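Putative oxidoreductase (Bacteroides fragilis NCTC 9343, PDB 3FHL) is a putative oxidoreductase of the Gfo/Idh/MocA family that probably uses a nicotinamide dinucleotide bound by its Rossmann-fold domain. Local coordinates at residues Val19-Phe24 against Val93-Phe98; Arg55-Leu60 against Ala82-Glu87. One frame throughout, in Å; residues are numbered along the deposited sequence.

Interaction 1 (Val19-Phe24 against Val93-Phe98); sequences VFHAPF and VVEKPF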
loop_
_atom_site.group_PDB
_atom_site.type_symbol
_atom_site.label_atom_id
_atom_site.label_comp_id
_atom_site.label_asym_id
_atom_site.label_seq_id
_atom_site.Cartn_x
_atom_site.Cartn_y
_atom_site.Cartn_z
ATOM N N VAL C 19 4.185 14.956 -29.049
ATOM C CA VAL C 19 4.072 15.282 -27.615
ATOM C C VAL C 19 5.434 15.286 -26.923
ATOM O O VAL C 19 5.808 16.265 -26.285
ATOM C CB VAL C 19 3.048 14.327 -26.891
ATOM C CG1 VAL C 19 3.081 14.484 -25.378
ATOM C CG2 VAL C 19 1.641 14.608 -27.391
ATOM N N PHE C 20 6.186 14.201 -27.078
ATOM C CA PHE C 20 7.394 13.987 -26.275
ATOM C C PHE C 20 8.717 14.370 -26.933
ATOM O O PHE C 20 9.700 14.646 -26.233
ATOM C CB PHE C 20 7.466 12.515 -25.832
ATOM C CG PHE C 20 6.344 12.104 -24.916
ATOM C CD1 PHE C 20 6.267 12.615 -23.619
ATOM C CD2 PHE C 20 5.362 11.225 -25.350
ATOM C CE1 PHE C 20 5.225 12.254 -22.768
ATOM C CE2 PHE C 20 4.321 10.852 -24.510
ATOM C CZ PHE C 20 4.253 11.369 -23.214
ATOM N N HIS C 21 8.755 14.364 -28.264
ATOM C CA HIS C 21 10.027 14.471 -28.970
ATOM C C HIS C 21 10.218 15.765 -29.750
ATOM O O HIS C 21 11.080 16.563 -29.401
ATOM C CB HIS C 21 10.229 13.251 -29.859
ATOM C CG HIS C 21 10.190 11.970 -29.099
ATOM N ND1 HIS C 21 11.088 11.681 -28.092
ATOM C CD2 HIS C 21 9.344 10.921 -29.165
ATOM C CE1 HIS C 21 10.807 10.493 -27.588
ATOM N NE2 HIS C 21 9.751 10.013 -28.219
ATOM N N ALA C 22 9.414 15.967 -30.789
ATOM C CA ALA C 22 9.479 17.211 -31.585
ATOM C C ALA C 22 9.469 18.540 -30.805
ATOM O O ALA C 22 10.267 19.417 -31.128
ATOM C CB ALA C 22 8.438 17.208 -32.702
ATOM N N PRO C 23 8.595 18.701 -29.775
ATOM C CA PRO C 23 8.664 19.955 -29.017
ATOM C C PRO C 23 10.007 20.246 -28.335
ATOM O O PRO C 23 10.354 21.414 -28.177
ATOM C CB PRO C 23 7.564 19.775 -27.957
ATOM C CG PRO C 23 6.617 18.879 -28.591
ATOM C CD PRO C 23 7.480 17.873 -29.274
ATOM N N PHE C 24 10.743 19.199 -27.956
ATOM C CA PHE C 24 12.030 19.341 -27.260
ATOM C C PHE C 24 13.262 19.339 -28.175
ATOM O O PHE C 24 14.182 20.131 -27.972
ATOM C CB PHE C 24 12.157 18.293 -26.151
ATOM C CG PHE C 24 11.124 18.457 -25.080
ATOM C CD1 PHE C 24 11.242 19.484 -24.143
ATOM C CD2 PHE C 24 9.989 17.652 -25.059
ATOM C CE1 PHE C 24 10.275 19.666 -23.154
ATOM C CE2 PHE C 24 9.008 17.829 -24.079
ATOM C CZ PHE C 24 9.149 18.847 -23.131
ATOM N N VAL C 93 17.864 6.762 -30.346
ATOM C CA VAL C 93 16.881 6.692 -29.256
ATOM C C VAL C 93 15.747 5.750 -29.661
ATOM O O VAL C 93 15.182 5.888 -30.750
ATOM C CB VAL C 93 16.327 8.097 -28.899
ATOM C CG1 VAL C 93 15.061 8.009 -28.014
ATOM C CG2 VAL C 93 17.388 8.880 -28.183
ATOM N N VAL C 94 15.426 4.785 -28.796
ATOM C CA VAL C 94 14.247 3.945 -29.013
ATOM C C VAL C 94 13.197 4.197 -27.933
ATOM O O VAL C 94 13.505 4.277 -26.741
ATOM C CB VAL C 94 14.553 2.427 -29.034
ATOM C CG1 VAL C 94 13.439 1.661 -29.775
ATOM C CG2 VAL C 94 15.899 2.137 -29.674
ATOM N N GLU C 95 11.956 4.328 -28.374
ATOM C CA GLU C 95 10.825 4.337 -27.464
ATOM C C GLU C 95 10.491 2.937 -27.003
ATOM O O GLU C 95 10.746 1.958 -27.718
ATOM C CB GLU C 95 9.614 4.930 -28.150
ATOM C CG GLU C 95 9.560 6.416 -28.004
ATOM C CD GLU C 95 8.163 6.956 -28.134
ATOM O OE1 GLU C 95 7.371 6.398 -28.927
ATOM O OE2 GLU C 95 7.859 7.962 -27.453
ATOM N N LYS C 96 9.919 2.849 -25.804
ATOM C CA LYS C 96 9.303 1.613 -25.321
ATOM C C LYS C 96 8.107 1.259 -26.203
ATOM O O LYS C 96 7.316 2.143 -26.549
ATOM C CB LYS C 96 8.847 1.767 -23.874
ATOM C CG LYS C 96 9.991 1.835 -22.872
ATOM C CD LYS C 96 9.571 2.605 -21.626
ATOM C CE LYS C 96 8.381 1.951 -20.933
ATOM N NZ LYS C 96 7.916 2.775 -19.770
ATOM N N PRO C 97 7.969 -0.027 -26.572
ATOM C CA PRO C 97 8.836 -1.157 -26.209
ATOM C C PRO C 97 10.130 -1.189 -27.025
ATOM O O PRO C 97 10.092 -1.095 -28.257
ATOM C CB PRO C 97 7.971 -2.391 -26.516
ATOM C CG PRO C 97 6.635 -1.858 -26.995
ATOM C CD PRO C 97 6.863 -0.459 -27.436
ATOM N N PHE C 98 11.254 -1.281 -26.315
ATOM C CA PHE C 98 12.596 -1.333 -26.902
ATOM C C PHE C 98 12.666 -2.404 -27.989
ATOM O O PHE C 98 12.899 -2.087 -29.156
ATOM C CB PHE C 98 13.623 -1.562 -25.775
ATOM C CG PHE C 98 15.059 -1.751 -26.232
ATOM C CD1 PHE C 98 15.596 -1.036 -27.302
ATOM C CD2 PHE C 98 15.891 -2.623 -25.536
ATOM C CE1 PHE C 98 16.917 -1.227 -27.690
ATOM C CE2 PHE C 98 17.212 -2.806 -25.909
ATOM C CZ PHE C 98 17.726 -2.115 -26.986
#
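H21 and E95 reach for each other from opposite directions and meet in a His-carboxylate hydrogen bond within the Rossmann fold, the first from helix 15-27, the second from strand 91-95 of the parallel sheet. The backbones stay well apart, 10.3 Å between the CA atoms of H21 and E95, and the gap is spanned by the two side chains alone. H21 NE2 donates to E95 OE2 at 2.9 Å, with an N-H...O angle of 155°. OE2 sits at the ring edge, tilted slightly out of the imidazole plane, and the N-H comes in from well above the carboxylate plane; the two flat groups are turned 65° against each other. E95 sets its CG anti to its own carbonyl carbon and then runs extended, which carries the carboxylate toward the helix. The other imidazole nitrogen, ND1, is hydrogen-bonded to Y311 OH, so both nitrogens are engaged and the rotation of the ring is fixed. Y122 from strand 119-122 also meets this ring at a steep angle, while E95 OE1 has a weak bond to S16 OG near the start of the same helix. E95 opens the Glu-Lys-Pro signature of Gfo/Idh/MocA proteins, with a cis peptide bond before P97, and the contact ties it to helix 15-27. Over one face of the H21 ring sits F20 CB, 4.1 Å above the plane.

Interaction 2 (Arg55-Leu60 against Ala82-Glu87); sequences RSFKEL and AGMALE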
loop_
_atom_site.group_PDB
_atom_site.type_symbol
_atom_site.label_atom_id
_atom_site.label_comp_id
_atom_site.label_asym_id
_atom_site.label_seq_id
_atom_site.Cartn_x
_atom_site.Cartn_y
_atom_site.Cartn_z
ATOM N N ARG C 55 9.555 10.407 -46.622
ATOM C CA ARG C 55 8.453 9.462 -46.737
ATOM C C ARG C 55 8.767 8.074 -46.193
ATOM O O ARG C 55 7.874 7.233 -46.082
ATOM C CB ARG C 55 7.990 9.350 -48.204
ATOM C CG ARG C 55 7.380 10.620 -48.808
ATOM C CD ARG C 55 6.225 11.124 -47.982
ATOM N NE ARG C 55 5.687 12.397 -48.456
ATOM C CZ ARG C 55 4.864 13.173 -47.748
ATOM N NH1 ARG C 55 4.487 12.814 -46.525
ATOM N NH2 ARG C 55 4.419 14.316 -48.258
ATOM N N SER C 56 10.032 7.818 -45.873
ATOM C CA SER C 56 10.413 6.508 -45.363
ATOM C C SER C 56 11.510 6.608 -44.328
ATOM O O SER C 56 12.231 7.615 -44.260
ATOM C CB SER C 56 10.851 5.572 -46.500
ATOM O OG SER C 56 12.069 6.007 -47.085
ATOM N N PHE C 57 11.622 5.546 -43.532
ATOM C CA PHE C 57 12.610 5.443 -42.476
ATOM C C PHE C 57 14.018 5.324 -43.048
ATOM O O PHE C 57 14.962 5.901 -42.501
ATOM C CB PHE C 57 12.312 4.244 -41.568
ATOM C CG PHE C 57 13.284 4.093 -40.432
ATOM C CD1 PHE C 57 13.302 5.015 -39.391
ATOM C CD2 PHE C 57 14.197 3.048 -40.415
ATOM C CE1 PHE C 57 14.202 4.881 -38.346
ATOM C CE2 PHE C 57 15.100 2.917 -39.380
ATOM C CZ PHE C 57 15.104 3.836 -38.343
ATOM N N LYS C 58 14.145 4.578 -44.145
ATOM C CA LYS C 58 15.415 4.414 -44.869
ATOM C C LYS C 58 16.056 5.762 -45.259
ATOM O O LYS C 58 17.278 5.900 -45.250
ATOM C CB LYS C 58 15.199 3.542 -46.115
ATOM C CG LYS C 58 16.473 2.938 -46.697
ATOM C CD LYS C 58 16.254 2.409 -48.119
ATOM C CE LYS C 58 16.042 0.897 -48.144
ATOM N NZ LYS C 58 17.312 0.139 -47.923
ATOM N N GLU C 59 15.226 6.761 -45.560
ATOM C CA GLU C 59 15.702 8.112 -45.857
ATOM C C GLU C 59 16.329 8.824 -44.652
ATOM O O GLU C 59 17.045 9.820 -44.817
ATOM C CB GLU C 59 14.586 8.955 -46.474
ATOM C CG GLU C 59 14.269 8.560 -47.905
ATOM C CD GLU C 59 13.018 9.222 -48.430
ATOM O OE1 GLU C 59 13.100 10.376 -48.912
ATOM O OE2 GLU C 59 11.951 8.581 -48.368
ATOM N N LEU C 60 16.073 8.316 -43.446
ATOM C CA LEU C 60 16.797 8.787 -42.271
ATOM C C LEU C 60 18.116 8.076 -42.156
ATOM O O LEU C 60 19.142 8.715 -41.937
ATOM C CB LEU C 60 16.013 8.562 -40.965
ATOM C CG LEU C 60 14.707 9.308 -40.747
ATOM C CD1 LEU C 60 14.215 9.069 -39.300
ATOM C CD2 LEU C 60 14.880 10.772 -41.031
ATOM N N ALA C 82 15.813 0.161 -35.164
ATOM C CA ALA C 82 16.994 0.540 -34.370
ATOM C C ALA C 82 18.255 -0.129 -34.896
ATOM O O ALA C 82 19.325 0.469 -34.856
ATOM C CB ALA C 82 16.808 0.215 -32.888
ATOM N N GLY C 83 18.120 -1.366 -35.374
ATOM C CA GLY C 83 19.234 -2.107 -35.973
ATOM C C GLY C 83 19.725 -1.483 -37.271
ATOM O O GLY C 83 20.930 -1.360 -37.479
ATOM N N MET C 84 18.784 -1.088 -38.130
ATOM C CA MET C 84 19.082 -0.415 -39.395
ATOM C C MET C 84 19.809 0.896 -39.151
ATOM O O MET C 84 20.788 1.207 -39.838
ATOM C CB MET C 84 17.800 -0.116 -40.163
ATOM C CG MET C 84 17.299 -1.226 -41.084
ATOM S SD MET C 84 15.769 -0.681 -41.888
ATOM C CE MET C 84 16.325 0.781 -42.782
ATOM N N ALA C 85 19.325 1.657 -38.169
ATOM C CA ALA C 85 19.923 2.946 -37.814
ATOM C C ALA C 85 21.338 2.808 -37.266
ATOM O O ALA C 85 22.215 3.609 -37.602
ATOM C CB ALA C 85 19.024 3.707 -36.838
ATOM N N LEU C 86 21.565 1.786 -36.447
ATOM C CA LEU C 86 22.889 1.536 -35.880
ATOM C C LEU C 86 23.875 1.037 -36.942
ATOM O O LEU C 86 25.034 1.446 -36.955
ATOM C CB LEU C 86 22.818 0.521 -34.732
ATOM C CG LEU C 86 22.213 0.981 -33.401
ATOM C CD1 LEU C 86 22.000 -0.226 -32.487
ATOM C CD2 LEU C 86 23.073 2.041 -32.722
ATOM N N GLU C 87 23.406 0.154 -37.823
ATOM C CA GLU C 87 24.244 -0.388 -38.896
ATOM C C GLU C 87 24.675 0.748 -39.824
ATOM O O GLU C 87 25.820 0.790 -40.269
ATOM C CB GLU C 87 23.506 -1.487 -39.673
ATOM C CG GLU C 87 24.417 -2.577 -40.220
ATOM C CD GLU C 87 24.996 -3.463 -39.121
ATOM O OE1 GLU C 87 24.264 -4.342 -38.605
ATOM O OE2 GLU C 87 26.188 -3.281 -38.781
#
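F57, in the segment leading to the short helix 58-61, meets M84 of helix 78-87 on one side of the parallel Rossmann sheet, an apolar contact with no hydrogen bond crossing it. The first side-chain bond of M84 points to the other segment. Its CB lies 4.1 Å from F57 CE2, at the rim of the phenyl ring. From CB the chain runs on through CG to SD. At the thioether it bends (chi3 60°), and this last turn swings the methyl back to the phenylalanine. CE reaches F57 CD2 at 3.9 Å and CE2 at 4.2 Å, near the plane of the ring and against its edge, so the methyl, and not the sulfur, makes the nearest approach. The same CE also rests beside the backbone of the next residue, 4.3 Å from K58 CA, and so touches both the phenyl edge and the backbone at K58. From the other segment, F57 holds its CG anti to the backbone N (chi1 -179°), which sends the ring across to helix 78-87; the two side chains run antiparallel, passing alongside one another. The ring also stacks with Y81 and packs on I69 of strand 68-71, which A85 touches as well. F57 is therefore buried between helix and sheet, whereas M84 lies toward the partly exposed margin and K58 is exposed. Next to F57, S56 OG donates to the anti lone pair of E59 OE2 at 2.9 Å, tying the loop residue to the helix. At the far end of the phenyl ring, F57 CZ reaches a second residue of helix 78-87, A85, at its CB, 4.2 Å away.

Both contacts lie in the Rossmann-fold domain, their centres about 16 Å apart. Along the chain interaction 2 is nested inside interaction 1: helix 15-27 comes first, then 55-60, then helix 78-87, and strand 91-95 follows directly. That last helix-strand pair is the physical bridge, for V94 CG2 of interaction 1 packs on A82 CB of interaction 2 at 3.9 Å. Interaction 1 joins helix 15-27 to strand 91-95, while interaction 2 joins segment 55-60 to helix 78-87, and F57, L60 and A85 all pack on I69 of the neighbouring strand 68-71. The two contacts thus attach elements of one domain, which probably binds the dinucleotide, to the same parallel sheet.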